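Local atomic coordinates of endoglucanase (Bacillus akibai, PDB entry 1UWW), a protein that hydrolyses internal beta-1,4-glucosidic linkages in cellulose and related beta-glucans, and is represented here by its family 28 carbohydrate-binding module, which is specific for non-crystalline cellulose. Residues A[38-42]-A[54-58]; A[93-99]-A[176-182]; A[125-129]-A[144-148]. The contacts are given in a common frame with arbitrary orientation. Where two conformers were deposited one is given. Residues are numbered along the deposited sequence.

Contact 1. Residues A[38-42]-A[54-58]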
ATOM      1  N   VAL A  38      -0.384  18.889   0.077  1.00 22.60           N
ATOM      2  CA  VAL A  38      -0.612  19.773   1.198  1.00 22.53           C
ATOM      3  C   VAL A  38       0.703  20.478   1.455  1.00 22.58           C
ATOM      4  O   VAL A  38       1.756  19.836   1.580  1.00 21.75           O
ATOM      5  CB  VAL A  38      -1.056  18.981   2.455  1.00 22.74           C
ATOM      6  CG1 VAL A  38      -1.067  19.877   3.707  1.00 23.26           C
ATOM      7  CG2 VAL A  38      -2.426  18.331   2.215  1.00 23.98           C
ATOM      8  N   LYS A  39       0.665  21.802   1.535  1.00 23.78           N
ATOM      9  CA  LYS A  39       1.856  22.586   1.777  1.00 24.78           C
ATOM     10  C   LYS A  39       1.634  23.629   2.876  1.00 25.03           C
ATOM     11  O   LYS A  39       2.336  24.644   2.920  1.00 26.89           O
ATOM     12  CB  LYS A  39       2.372  23.170   0.457  1.00 25.33           C
ATOM     13  CG  LYS A  39       2.917  22.071  -0.478  1.00 27.85           C
ATOM     14  CD  LYS A  39       3.859  22.587  -1.516  1.00 31.38           C
ATOM     15  CE  LYS A  39       4.226  21.511  -2.531  1.00 32.29           C
ATOM     16  NZ  LYS A  39       4.688  22.090  -3.832  1.00 35.26           N
ATOM     17  N   THR A  40       0.725  23.284   3.795  1.00 25.10           N
ATOM     18  CA  THR A  40       0.368  24.085   4.976  1.00 25.20           C
ATOM     19  C   THR A  40       1.556  24.226   5.959  1.00 23.38           C
ATOM     20  O   THR A  40       2.530  23.490   5.887  1.00 22.52           O
ATOM     21  CB  THR A  40      -0.908  23.459   5.733  1.00 23.55           C
ATOM     22  OG1 THR A  40      -0.649  22.116   6.190  1.00 28.57           O
ATOM     23  CG2 THR A  40      -2.136  23.310   4.841  1.00 26.96           C
ATOM     24  N   ALA A  41       1.471  25.157   6.899  1.00 22.70           N
ATOM     25  CA  ALA A  41       2.538  25.385   7.867  1.00 21.80           C
ATOM     26  C   ALA A  41       2.940  24.096   8.622  1.00 20.14           C
ATOM     27  O   ALA A  41       2.097  23.415   9.222  1.00 20.02           O
ATOM     28  CB  ALA A  41       2.103  26.438   8.873  1.00 22.30           C
ATOM     29  N   LEU A  42       4.234  23.814   8.580  1.00 19.67           N
ATOM     30  CA  LEU A  42       4.860  22.730   9.337  1.00 20.07           C
ATOM     31  C   LEU A  42       5.502  23.364  10.556  1.00 20.49           C
ATOM     32  O   LEU A  42       6.440  24.162  10.428  1.00 20.88           O
ATOM     33  CB  LEU A  42       5.946  22.048   8.519  1.00 20.95           C
ATOM     34  CG  LEU A  42       5.539  21.042   7.468  1.00 21.81           C
ATOM     35  CD1 LEU A  42       6.681  20.756   6.498  1.00 21.92           C
ATOM     36  CD2 LEU A  42       5.089  19.754   8.129  1.00 21.66           C
ATOM     37  N   SER A  54       4.405  18.869  13.014  1.00 18.03           N
ATOM     38  CA  SER A  54       2.941  18.950  12.945  1.00 18.00           C
ATOM     39  C   SER A  54       2.428  19.814  11.808  1.00 17.23           C
ATOM     40  O   SER A  54       3.071  20.781  11.413  1.00 17.90           O
ATOM     41  CB  SER A  54       2.423  19.436  14.311  1.00 18.95           C
ATOM     42  OG  SER A  54       1.027  19.376  14.433  1.00 18.12           O
ATOM     43  N   TRP A  55       1.283  19.417  11.270  1.00 17.76           N
ATOM     44  CA  TRP A  55       0.546  20.250  10.312  1.00 17.07           C
ATOM     45  C   TRP A  55      -0.928  19.919  10.477  1.00 17.50           C
ATOM     46  O   TRP A  55      -1.291  18.912  11.055  1.00 17.18           O
ATOM     47  CB  TRP A  55       1.061  20.039   8.878  1.00 17.67           C
ATOM     48  CG  TRP A  55       0.818  18.677   8.309  1.00 17.86           C
ATOM     49  CD1 TRP A  55      -0.191  18.328   7.461  1.00 18.43           C
ATOM     50  CD2 TRP A  55       1.608  17.480   8.507  1.00 17.79           C
ATOM     51  NE1 TRP A  55      -0.093  16.992   7.145  1.00 17.37           N
ATOM     52  CE2 TRP A  55       1.006  16.454   7.759  1.00 18.57           C
ATOM     53  CE3 TRP A  55       2.748  17.174   9.256  1.00 17.74           C
ATOM     54  CZ2 TRP A  55       1.520  15.151   7.713  1.00 17.62           C
ATOM     55  CZ3 TRP A  55       3.246  15.866   9.218  1.00 17.02           C
ATOM     56  CH2 TRP A  55       2.629  14.886   8.456  1.00 17.77           C
ATOM     57  N   GLU A  56      -1.792  20.753   9.914  1.00 18.54           N
ATOM     58  CA  GLU A  56      -3.213  20.472   9.874  1.00 20.26           C
ATOM     59  C   GLU A  56      -3.749  20.618   8.461  1.00 19.85           C
ATOM     60  O   GLU A  56      -3.236  21.383   7.656  1.00 22.30           O
ATOM     61  CB  GLU A  56      -4.011  21.259  10.906  1.00 23.77           C
ATOM     62  CG  GLU A  56      -3.960  22.739  10.892  1.00 27.87           C
ATOM     63  CD  GLU A  56      -4.918  23.326  11.958  1.00 31.38           C
ATOM     64  OE1 GLU A  56      -5.274  22.643  12.971  1.00 34.00           O
ATOM     65  OE2 GLU A  56      -5.322  24.465  11.781  1.00 35.64           O
ATOM     66  N   PHE A  57      -4.753  19.828   8.166  1.00 19.14           N
ATOM     67  CA  PHE A  57      -5.324  19.774   6.827  1.00 18.93           C
ATOM     68  C   PHE A  57      -6.584  18.935   6.874  1.00 19.52           C
ATOM     69  O   PHE A  57      -6.868  18.267   7.844  1.00 17.96           O
ATOM     70  CB  PHE A  57      -4.333  19.157   5.816  1.00 19.65           C
ATOM     71  CG  PHE A  57      -4.219  17.654   5.929  1.00 19.93           C
ATOM     72  CD1 PHE A  57      -3.549  17.047   6.998  1.00 20.94           C
ATOM     73  CD2 PHE A  57      -4.860  16.825   5.017  1.00 21.33           C
ATOM     74  CE1 PHE A  57      -3.499  15.671   7.096  1.00 22.16           C
ATOM     75  CE2 PHE A  57      -4.819  15.467   5.168  1.00 22.21           C
ATOM     76  CZ  PHE A  57      -4.140  14.908   6.195  1.00 20.63           C
ATOM     77  N   GLY A  58      -7.347  18.976   5.785  1.00 19.51           N
ATOM     78  CA  GLY A  58      -8.391  18.005   5.554  1.00 19.80           C
ATOM     79  C   GLY A  58      -8.412  17.596   4.107  1.00 18.75           C
ATOM     80  O   GLY A  58      -8.211  18.439   3.245  1.00 20.46           O
TER
HETATM   81  O   HOH W   1      -0.541  23.190   8.790  1.00 27.26           O
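Trp55, Leu42 and Val38 have the most surface covered here, in a contact that buries 300 Å² in all. The CA-to-CB bond of Trp55 points toward residues 38-42, and two aliphatic side chains touch its indole at different points: Leu42 CD2 lies 3.7 Å from Trp55 CE3, and Val38 CG1 lies 4.2 Å from Trp55 CD1. The same Val38 CG1 is 4.0 Å from Phe57 CB, so the valine touches both aromatic residues. Leu42 points sideways at CB, and its m,t rotamer brings the end of the chain nearer to the indole. Its backbone contributes as well, with Leu42 CA 3.4 Å from Ser54 O in a CA-H...O contact (147° at the hydrogen).

One water joins the two segments: it donates to Ala41 O (2.7 Å), accepts from Glu56 N (3.0 Å) and hydrogen-bonds with the Thr40 side chain at OG1 (2.8 Å). Thr40 OG1 is also 3.1 Å from Glu56 O. Beyond the segments, Trp32 and Phe170 meet Trp55 edge-to-face. Residues 38-42 belong to the connection from strand 30-32 of one sheet to strand 43-47 of the other, a loop that crosses between the two sheets of a beta-sandwich of the jelly-roll type.

Contact 2. Residues A[93-99]-A[176-182]. With CA (calcium ion), chain D.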
ATOM      1  N   PHE A  93       3.091   8.443  15.235  1.00 16.25           N
ATOM      2  CA  PHE A  93       2.172   9.244  14.434  1.00 16.22           C
ATOM      3  C   PHE A  93       0.942   9.482  15.263  1.00 16.60           C
ATOM      4  O   PHE A  93       0.370   8.555  15.803  1.00 18.20           O
ATOM      5  CB  PHE A  93       1.787   8.510  13.167  1.00 16.65           C
ATOM      6  CG  PHE A  93       0.990   9.345  12.197  1.00 18.05           C
ATOM      7  CD1 PHE A  93       1.400  10.603  11.787  1.00 17.78           C
ATOM      8  CD2 PHE A  93      -0.204   8.858  11.690  1.00 18.98           C
ATOM      9  CE1 PHE A  93       0.617  11.364  10.880  1.00 19.75           C
ATOM     10  CE2 PHE A  93      -0.968   9.611  10.775  1.00 19.67           C
ATOM     11  CZ  PHE A  93      -0.571  10.846  10.383  1.00 18.92           C
ATOM     12  N   TYR A  94       0.534  10.729  15.386  1.00 16.78           N
ATOM     13  CA  TYR A  94      -0.631  11.069  16.182  1.00 17.11           C
ATOM     14  C   TYR A  94      -1.610  11.853  15.334  1.00 18.28           C
ATOM     15  O   TYR A  94      -1.221  12.647  14.472  1.00 18.09           O
ATOM     16  CB  TYR A  94      -0.277  11.929  17.384  1.00 17.62           C
ATOM     17  CG  TYR A  94       0.842  11.409  18.262  1.00 17.15           C
ATOM     18  CD1 TYR A  94       2.161  11.688  17.980  1.00 18.13           C
ATOM     19  CD2 TYR A  94       0.568  10.676  19.389  1.00 17.61           C
ATOM     20  CE1 TYR A  94       3.177  11.229  18.792  1.00 18.33           C
ATOM     21  CE2 TYR A  94       1.579  10.210  20.215  1.00 18.63           C
ATOM     22  CZ  TYR A  94       2.859  10.514  19.906  1.00 16.67           C
ATOM     23  OH  TYR A  94       3.904  10.091  20.721  1.00 19.32           O
ATOM     24  N   LEU A  95      -2.877  11.612  15.585  1.00 18.10           N
ATOM     25  CA  LEU A  95      -3.947  12.378  14.968  1.00 18.77           C
ATOM     26  C   LEU A  95      -4.820  12.979  16.050  1.00 18.44           C
ATOM     27  O   LEU A  95      -5.231  12.300  16.985  1.00 18.35           O
ATOM     28  CB  LEU A  95      -4.786  11.513  14.041  1.00 19.89           C
ATOM     29  CG  LEU A  95      -3.991  10.743  12.987  1.00 22.14           C
ATOM     30  CD1 LEU A  95      -3.726   9.349  13.470  1.00 26.62           C
ATOM     31  CD2 LEU A  95      -4.694  10.720  11.653  1.00 25.03           C
ATOM     32  N   ASP A  96      -5.142  14.255  15.873  1.00 18.88           N
ATOM     33  CA  ASP A  96      -6.195  14.900  16.639  1.00 19.07           C
ATOM     34  C   ASP A  96      -7.228  15.406  15.641  1.00 18.97           C
ATOM     35  O   ASP A  96      -7.133  16.535  15.139  1.00 18.71           O
ATOM     36  CB  ASP A  96      -5.662  16.040  17.481  1.00 20.16           C
ATOM     37  CG  ASP A  96      -6.718  16.605  18.438  1.00 22.76           C
ATOM     38  OD1 ASP A  96      -7.929  16.271  18.296  1.00 22.44           O
ATOM     39  OD2 ASP A  96      -6.412  17.366  19.391  1.00 27.48           O
ATOM     40  N   PRO A  97      -8.177  14.543  15.304  1.00 19.51           N
ATOM     41  CA  PRO A  97      -9.181  14.951  14.317  1.00 19.65           C
ATOM     42  C   PRO A  97     -10.138  15.993  14.870  1.00 19.37           C
ATOM     43  O   PRO A  97     -10.431  16.030  16.063  1.00 20.12           O
ATOM     44  CB  PRO A  97      -9.950  13.664  14.015  1.00 20.87           C
ATOM     45  CG  PRO A  97      -9.729  12.803  15.193  1.00 22.54           C
ATOM     46  CD  PRO A  97      -8.406  13.174  15.797  1.00 20.30           C
ATOM     47  N   VAL A  98     -10.608  16.823  13.961  1.00 19.74           N
ATOM     48  CA  VAL A  98     -11.872  17.511  14.151  1.00 20.64           C
ATOM     49  C   VAL A  98     -12.997  16.755  13.463  1.00 21.44           C
ATOM     50  O   VAL A  98     -14.144  16.829  13.925  1.00 24.80           O
ATOM     51  CB  VAL A  98     -11.817  18.997  13.693  1.00 21.17           C
ATOM     52  CG1 VAL A  98     -13.178  19.650  13.677  0.50 23.86           C
ATOM     53  CG2 VAL A  98     -10.746  19.715  14.484  0.50 20.42           C
ATOM     54  N   ARG A  99     -12.727  16.103  12.325  1.00 19.56           N
ATOM     55  CA  ARG A  99     -13.663  15.184  11.668  1.00 19.59           C
ATOM     56  C   ARG A  99     -12.878  13.913  11.312  1.00 19.09           C
ATOM     57  O   ARG A  99     -11.789  13.982  10.716  1.00 20.02           O
ATOM     58  CB  ARG A  99     -14.241  15.794  10.379  1.00 19.46           C
ATOM     59  CG  ARG A  99     -15.138  14.850   9.601  1.00 20.58           C
ATOM     60  CD  ARG A  99     -15.880  15.517   8.473  1.00 19.14           C
ATOM     61  NE  ARG A  99     -14.939  16.166   7.557  1.00 18.89           N
ATOM     62  CZ  ARG A  99     -15.045  17.406   7.108  1.00 19.29           C
ATOM     63  NH1 ARG A  99     -16.103  18.134   7.412  1.00 19.83           N
ATOM     64  NH2 ARG A  99     -14.124  17.936   6.354  1.00 20.75           N
ATOM     65  N   ASP A 176     -12.915  11.218   5.388  1.00 18.99           N
ATOM     66  CA  ASP A 176     -13.311  12.605   5.598  1.00 19.33           C
ATOM     67  C   ASP A 176     -12.426  13.271   6.635  1.00 18.76           C
ATOM     68  O   ASP A 176     -12.814  14.268   7.270  1.00 19.57           O
ATOM     69  CB  ASP A 176     -14.797  12.683   5.946  1.00 19.75           C
ATOM     70  CG  ASP A 176     -15.154  12.001   7.226  1.00 21.03           C
ATOM     71  OD1 ASP A 176     -14.322  11.319   7.882  1.00 21.70           O
ATOM     72  OD2 ASP A 176     -16.335  12.101   7.687  1.00 23.56           O
ATOM     73  N   PHE A 177     -11.215  12.756   6.808  1.00 17.96           N
ATOM     74  CA  PHE A 177     -10.337  13.290   7.821  1.00 17.60           C
ATOM     75  C   PHE A 177     -10.079  14.791   7.660  1.00 17.09           C
ATOM     76  O   PHE A 177      -9.741  15.281   6.581  1.00 17.83           O
ATOM     77  CB  PHE A 177      -8.961  12.568   7.819  1.00 18.11           C
ATOM     78  CG  PHE A 177      -8.030  13.150   8.847  1.00 18.63           C
ATOM     79  CD1 PHE A 177      -8.117  12.785  10.172  1.00 18.43           C
ATOM     80  CD2 PHE A 177      -7.135  14.130   8.507  1.00 17.46           C
ATOM     81  CE1 PHE A 177      -7.305  13.368  11.136  1.00 20.23           C
ATOM     82  CE2 PHE A 177      -6.325  14.724   9.472  1.00 18.67           C
ATOM     83  CZ  PHE A 177      -6.404  14.340  10.765  1.00 19.30           C
ATOM     84  N   ALA A 178     -10.196  15.521   8.784  1.00 16.54           N
ATOM     85  CA  ALA A 178      -9.693  16.875   8.899  1.00 16.68           C
ATOM     86  C   ALA A 178      -9.216  17.072  10.335  1.00 17.45           C
ATOM     87  O   ALA A 178      -9.892  16.641  11.257  1.00 17.36           O
ATOM     88  CB  ALA A 178     -10.802  17.890   8.582  1.00 17.37           C
ATOM     89  N   GLY A 179      -8.064  17.690  10.503  1.00 16.42           N
ATOM     90  CA  GLY A 179      -7.506  17.910  11.831  1.00 17.00           C
ATOM     91  C   GLY A 179      -6.022  18.071  11.792  1.00 17.12           C
ATOM     92  O   GLY A 179      -5.450  18.364  10.759  1.00 18.41           O
ATOM     93  N   ARG A 180      -5.408  17.944  12.969  1.00 16.81           N
ATOM     94  CA  ARG A 180      -3.968  18.131  13.123  1.00 16.97           C
ATOM     95  C   ARG A 180      -3.312  16.770  13.299  1.00 17.35           C
ATOM     96  O   ARG A 180      -3.891  15.890  13.927  1.00 18.14           O
ATOM     97  CB  ARG A 180      -3.684  19.061  14.303  1.00 18.02           C
ATOM     98  CG  ARG A 180      -2.212  19.325  14.504  1.00 18.17           C
ATOM     99  CD  ARG A 180      -1.916  20.465  15.448  1.00 20.21           C
ATOM    100  NE  ARG A 180      -2.167  21.766  14.843  1.00 21.98           N
ATOM    101  CZ  ARG A 180      -1.382  22.356  13.958  1.00 21.83           C
ATOM    102  NH1 ARG A 180      -0.232  21.824  13.574  1.00 20.36           N
ATOM    103  NH2 ARG A 180      -1.715  23.538  13.444  1.00 25.55           N
ATOM    104  N   VAL A 181      -2.147  16.611  12.678  1.00 17.44           N
ATOM    105  CA  VAL A 181      -1.370  15.387  12.809  1.00 18.24           C
ATOM    106  C   VAL A 181       0.026  15.771  13.294  1.00 17.62           C
ATOM    107  O   VAL A 181       0.486  16.912  13.193  1.00 16.83           O
ATOM    108  CB  VAL A 181      -1.334  14.535  11.538  1.00 19.41           C
ATOM    109  CG1 VAL A 181      -2.745  14.163  11.081  1.00 20.25           C
ATOM    110  CG2 VAL A 181      -0.564  15.186  10.450  1.00 18.17           C
ATOM    111  N   PHE A 182       0.699  14.772  13.847  1.00 16.85           N
ATOM    112  CA  PHE A 182       1.990  14.951  14.525  1.00 16.58           C
ATOM    113  C   PHE A 182       2.867  13.726  14.222  1.00 15.68           C
ATOM    114  O   PHE A 182       2.398  12.587  14.303  1.00 16.50           O
ATOM    115  CB  PHE A 182       1.840  15.037  16.047  1.00 16.79           C
ATOM    116  CG  PHE A 182       0.801  16.033  16.550  1.00 18.10           C
ATOM    117  CD1 PHE A 182      -0.575  15.726  16.533  1.00 18.33           C
ATOM    118  CD2 PHE A 182       1.208  17.225  17.102  1.00 17.78           C
ATOM    119  CE1 PHE A 182      -1.509  16.614  17.026  1.00 19.27           C
ATOM    120  CE2 PHE A 182       0.255  18.132  17.624  1.00 20.22           C
ATOM    121  CZ  PHE A 182      -1.075  17.817  17.594  1.00 18.85           C
TER
HETATM  122 CA    CA D1193     -10.319  16.483  18.355  1.00 22.04          CA
HETATM  123  O   HOH W   2     -11.738  16.831   5.263  1.00 21.25           O
HETATM  124  O   HOH W   3     -12.540  15.303  18.147  1.00 30.24           O
HETATM  125  O   HOH W   4      -9.941  14.163  18.819  1.00 22.65           O
HETATM  126  O   HOH W   5     -10.090  17.080  20.651  1.00 29.09           O
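A classic beta bulge and a calcium site share this antiparallel strand pair in the six-stranded sheet of the beta-sandwich. The axes of strands 93-97 and 180-182 approach to 4.6 Å at 166°. Register is set by two reciprocal hydrogen-bond pairs: Tyr94 N to Phe182 O (2.8 Å) with Phe182 N to Tyr94 O (2.9 Å), and Asp96 N to Arg180 O (2.8 Å) with Arg180 N to Asp96 O (3.1 Å). Between them, Leu95 and Val181 form a non-hydrogen-bonded pair. Their side chains meet at Leu95 CD2 and Val181 CG1 (4.0 Å), and Leu95 CD2 also reaches Phe177 CE1 at 3.8 Å. Phe182, on the other face of the sheet, packs its CB 3.9 Å from Tyr94 CD1.

At the bulge both Val98 N (2.8 Å) and Arg99 N (3.1 Å) donate to Ala178 O, while Ala178 N returns a 2.9 Å bond to Arg99 O. The corner at Gly179 requires glycine: at phi 156° and psi -164° a CB would sit only 2.5 Å from Asp96 O and would jam against the preceding carbonyl. On the partner strand, calcium is held by Asp96 OD1 (2.4 Å), Pro97 O (2.3 Å) and three waters. From the bulge itself, the Arg99 side chain donates through NE to Asp176 O (2.9 Å), a residue whose carboxylate is hydrogen-bonded to Thr101. Arg99 NH2 donates to a water at 2.8 Å, and the same water lies 2.9 Å from Phe177 O.

Contact 3. Residues A[125-129]-A[144-148]. With CA (calcium ion), chain E.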
ATOM      1  N   THR A 125       2.243  -1.240   2.721  1.00 21.01           N
ATOM      2  CA  THR A 125       1.572  -0.038   3.174  1.00 21.16           C
ATOM      3  C   THR A 125       1.141  -0.144   4.642  1.00 21.20           C
ATOM      4  O   THR A 125       0.696  -1.222   5.054  1.00 22.43           O
ATOM      5  CB  THR A 125       0.367   0.095   2.281  1.00 21.00           C
ATOM      6  OG1 THR A 125       0.822   0.176   0.920  1.00 21.22           O
ATOM      7  CG2 THR A 125      -0.400   1.384   2.565  1.00 22.41           C
ATOM      8  N   TYR A 126       1.282   0.933   5.421  1.00 20.14           N
ATOM      9  CA  TYR A 126       0.769   1.031   6.785  1.00 19.31           C
ATOM     10  C   TYR A 126      -0.562   1.772   6.730  1.00 18.93           C
ATOM     11  O   TYR A 126      -0.620   2.930   6.338  1.00 20.03           O
ATOM     12  CB  TYR A 126       1.747   1.777   7.717  1.00 20.63           C
ATOM     13  CG  TYR A 126       1.316   1.755   9.161  1.00 20.83           C
ATOM     14  CD1 TYR A 126       0.379   2.657   9.635  1.00 22.80           C
ATOM     15  CD2 TYR A 126       1.780   0.764  10.028  1.00 22.45           C
ATOM     16  CE1 TYR A 126      -0.055   2.627  10.935  1.00 23.93           C
ATOM     17  CE2 TYR A 126       1.345   0.709  11.348  1.00 23.08           C
ATOM     18  CZ  TYR A 126       0.417   1.671  11.795  1.00 23.66           C
ATOM     19  OH  TYR A 126      -0.059   1.678  13.088  1.00 30.27           O
ATOM     20  N   THR A 127      -1.628   1.147   7.177  1.00 18.58           N
ATOM     21  CA  THR A 127      -2.970   1.669   6.995  1.00 18.86           C
ATOM     22  C   THR A 127      -3.611   1.975   8.351  1.00 19.41           C
ATOM     23  O   THR A 127      -3.585   1.129   9.269  1.00 21.40           O
ATOM     24  CB  THR A 127      -3.807   0.661   6.185  1.00 20.09           C
ATOM     25  OG1 THR A 127      -3.217   0.471   4.900  1.00 21.90           O
ATOM     26  CG2 THR A 127      -5.238   1.169   5.954  1.00 20.07           C
ATOM     27  N   ILE A 128      -4.177   3.172   8.468  1.00 18.80           N
ATOM     28  CA  ILE A 128      -4.961   3.587   9.617  1.00 19.31           C
ATOM     29  C   ILE A 128      -6.418   3.631   9.207  1.00 18.99           C
ATOM     30  O   ILE A 128      -6.771   4.311   8.248  1.00 19.09           O
ATOM     31  CB  ILE A 128      -4.517   4.989  10.055  1.00 19.69           C
ATOM     32  CG1 ILE A 128      -3.090   4.894  10.599  1.00 21.15           C
ATOM     33  CG2 ILE A 128      -5.463   5.551  11.111  1.00 20.99           C
ATOM     34  CD1 ILE A 128      -2.496   6.161  10.985  1.00 21.97           C
ATOM     35  N   ASN A 129      -7.259   2.923   9.934  1.00 18.28           N
ATOM     36  CA  ASN A 129      -8.672   2.784   9.600  1.00 18.24           C
ATOM     37  C   ASN A 129      -9.492   3.701  10.513  1.00 18.46           C
ATOM     38  O   ASN A 129      -9.565   3.489  11.729  1.00 18.96           O
ATOM     39  CB  ASN A 129      -9.077   1.318   9.762  1.00 19.01           C
ATOM     40  CG  ASN A 129     -10.423   1.017   9.178  1.00 19.46           C
ATOM     41  OD1 ASN A 129     -11.302   1.885   9.141  1.00 20.42           O
ATOM     42  ND2 ASN A 129     -10.602  -0.208   8.710  1.00 19.45           N
ATOM     43  N   HIS A 144      -2.693   7.689  19.029  1.00 17.76           N
ATOM     44  CA  HIS A 144      -1.271   7.360  18.863  1.00 18.07           C
ATOM     45  C   HIS A 144      -1.108   6.050  18.126  1.00 17.69           C
ATOM     46  O   HIS A 144      -1.584   5.020  18.569  1.00 19.27           O
ATOM     47  CB  HIS A 144      -0.616   7.275  20.244  1.00 17.70           C
ATOM     48  CG  HIS A 144       0.847   6.970  20.221  1.00 17.68           C
ATOM     49  ND1 HIS A 144       1.516   6.663  21.389  1.00 20.47           N
ATOM     50  CD2 HIS A 144       1.780   6.993  19.242  1.00 19.02           C
ATOM     51  CE1 HIS A 144       2.793   6.445  21.115  1.00 20.94           C
ATOM     52  NE2 HIS A 144       2.991   6.659  19.822  1.00 19.86           N
ATOM     53  N   TYR A 145      -0.425   6.120  16.990  1.00 17.18           N
ATOM     54  CA  TYR A 145      -0.055   4.950  16.200  1.00 17.62           C
ATOM     55  C   TYR A 145       1.459   4.800  16.180  1.00 18.45           C
ATOM     56  O   TYR A 145       2.197   5.753  16.010  1.00 18.63           O
ATOM     57  CB  TYR A 145      -0.565   5.094  14.760  1.00 18.02           C
ATOM     58  CG  TYR A 145      -2.042   5.181  14.696  1.00 18.90           C
ATOM     59  CD1 TYR A 145      -2.686   6.413  14.837  1.00 20.50           C
ATOM     60  CD2 TYR A 145      -2.830   4.039  14.596  1.00 19.91           C
ATOM     61  CE1 TYR A 145      -4.058   6.519  14.838  1.00 21.56           C
ATOM     62  CE2 TYR A 145      -4.233   4.148  14.613  1.00 20.94           C
ATOM     63  CZ  TYR A 145      -4.805   5.372  14.735  1.00 21.83           C
ATOM     64  OH  TYR A 145      -6.182   5.452  14.729  1.00 26.59           O
ATOM     65  N   GLU A 146       1.910   3.577  16.368  1.00 20.14           N
ATOM     66  CA  GLU A 146       3.311   3.201  16.248  1.00 21.53           C
ATOM     67  C   GLU A 146       3.563   2.733  14.834  1.00 20.92           C
ATOM     68  O   GLU A 146       3.367   1.554  14.515  1.00 22.44           O
ATOM     69  CB  GLU A 146       3.576   2.065  17.230  1.00 23.34           C
ATOM     70  CG  GLU A 146       3.490   2.495  18.670  1.00 27.86           C
ATOM     71  CD  GLU A 146       4.713   3.261  19.072  1.00 33.63           C
ATOM     72  OE1 GLU A 146       5.627   3.399  18.217  1.00 36.91           O
ATOM     73  OE2 GLU A 146       4.783   3.714  20.235  1.00 38.02           O
ATOM     74  N   VAL A 147       3.920   3.644  13.952  1.00 18.98           N
ATOM     75  CA  VAL A 147       4.119   3.299  12.557  1.00 18.56           C
ATOM     76  C   VAL A 147       5.447   2.550  12.429  1.00 18.89           C
ATOM     77  O   VAL A 147       6.451   2.994  12.937  1.00 20.06           O
ATOM     78  CB  VAL A 147       4.054   4.531  11.672  1.00 18.83           C
ATOM     79  CG1 VAL A 147       4.306   4.177  10.202  1.00 18.82           C
ATOM     80  CG2 VAL A 147       2.691   5.209  11.866  1.00 19.42           C
ATOM     81  N   LYS A 148       5.398   1.365  11.834  1.00 18.91           N
ATOM     82  CA  LYS A 148       6.586   0.518  11.688  1.00 19.73           C
ATOM     83  C   LYS A 148       6.531  -0.067  10.287  1.00 20.28           C
ATOM     84  O   LYS A 148       5.609  -0.799   9.980  1.00 22.27           O
ATOM     85  CB  LYS A 148       6.586  -0.580  12.763  1.00 21.80           C
ATOM     86  CG  LYS A 148       7.746  -1.522  12.773  1.00 25.38           C
ATOM     87  CD  LYS A 148       7.696  -2.426  14.025  1.00 30.00           C
ATOM     88  CE  LYS A 148       8.931  -3.293  14.226  1.00 31.99           C
ATOM     89  NZ  LYS A 148       9.186  -3.556  15.677  1.00 36.64           N
TER
HETATM   90 CA    CA E1194       7.123   4.903  19.664  1.00 36.81          CA
HETATM   91  O   HOH W   6      -7.727   3.602  13.882  1.00 29.13           O
HETATM   92  O   HOH W   7       6.105   5.090  21.245  1.00 32.56           O
HETATM   93  O   HOH W   8       8.091   3.306  21.384  1.00 46.53           O
HETATM   94  O   HOH W   9       8.920   6.337  20.617  1.00 36.42           O
HETATM   95  O   HOH W  10       8.025   4.808  17.364  1.00 27.56           O
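Strand 144-148 faces strand 126-129 across the interior of the module; their axes come no closer than 8.3 Å, at 158°, and no direct hydrogen bond joins the two segments. The first residue to take part is Tyr145, directed toward the opposing strand. Ile128 CD1 lies over its ring, 4.0 Å from the centroid and 16° off the normal, a CH-pi contact, while Ile128 CG2 is 3.7 Å from Tyr145 CZ. At the end of this ring a water bridges the strands, 2.6 Å from Tyr145 OH and donating to Asn129 O at 2.8 Å. Tyr126 OH approaches Tyr145 CB at 3.8 Å, near the edge of the ring.

Glu146 points away. Its carboxylate chelates calcium through OE1 (2.6 Å) and OE2 (2.7 Å), with four waters and Asp92 completing the set of ligands. Val147 is buried, with CB sideways; its CA stands 4.2 Å from the centroid of the Tyr126 ring, 18° off the normal, in a second CH-pi contact, and Val147 CG2 is 3.9 Å from Tyr126 CE1. Lys148 comes last; its backbone N is 4.1 Å from Tyr126 CD2, whereas its side chain leads away to a cation-pi interaction with Tyr88.

In strand 120-129 the residues alternating with Tyr126 and Ile128 serve another interface: Thr125, Thr127 and Asn129 hydrogen-bond to the second subunit. Side chains interdigitating between two separately hydrogen-bonded sheets are characteristic of a beta-sandwich, here near the sheets' edges.

In the fold
All three contacts reach the six-stranded sheet, in different ways. Contact 2 pairs neighbouring strands within it, so backbone hydrogen bonds dominate and 662 Å² is buried. Contacts 1 and 3 bury about 300 Å² each and rely on side chains and bridging waters, contact 1 at a crossover loop and contact 3 between the sheets. Each is partly buried: contacts 2 and 3 pass from apolar interior to calcium sites, whereas contact 1 holds none. Contact 2 touches both others, through Ser54 OG to Val181 O (2.8 Å) and Phe93 O to Tyr145 N (2.8 Å), whereas contacts 1 and 3 remain about 10 Å apart at their nearest atoms.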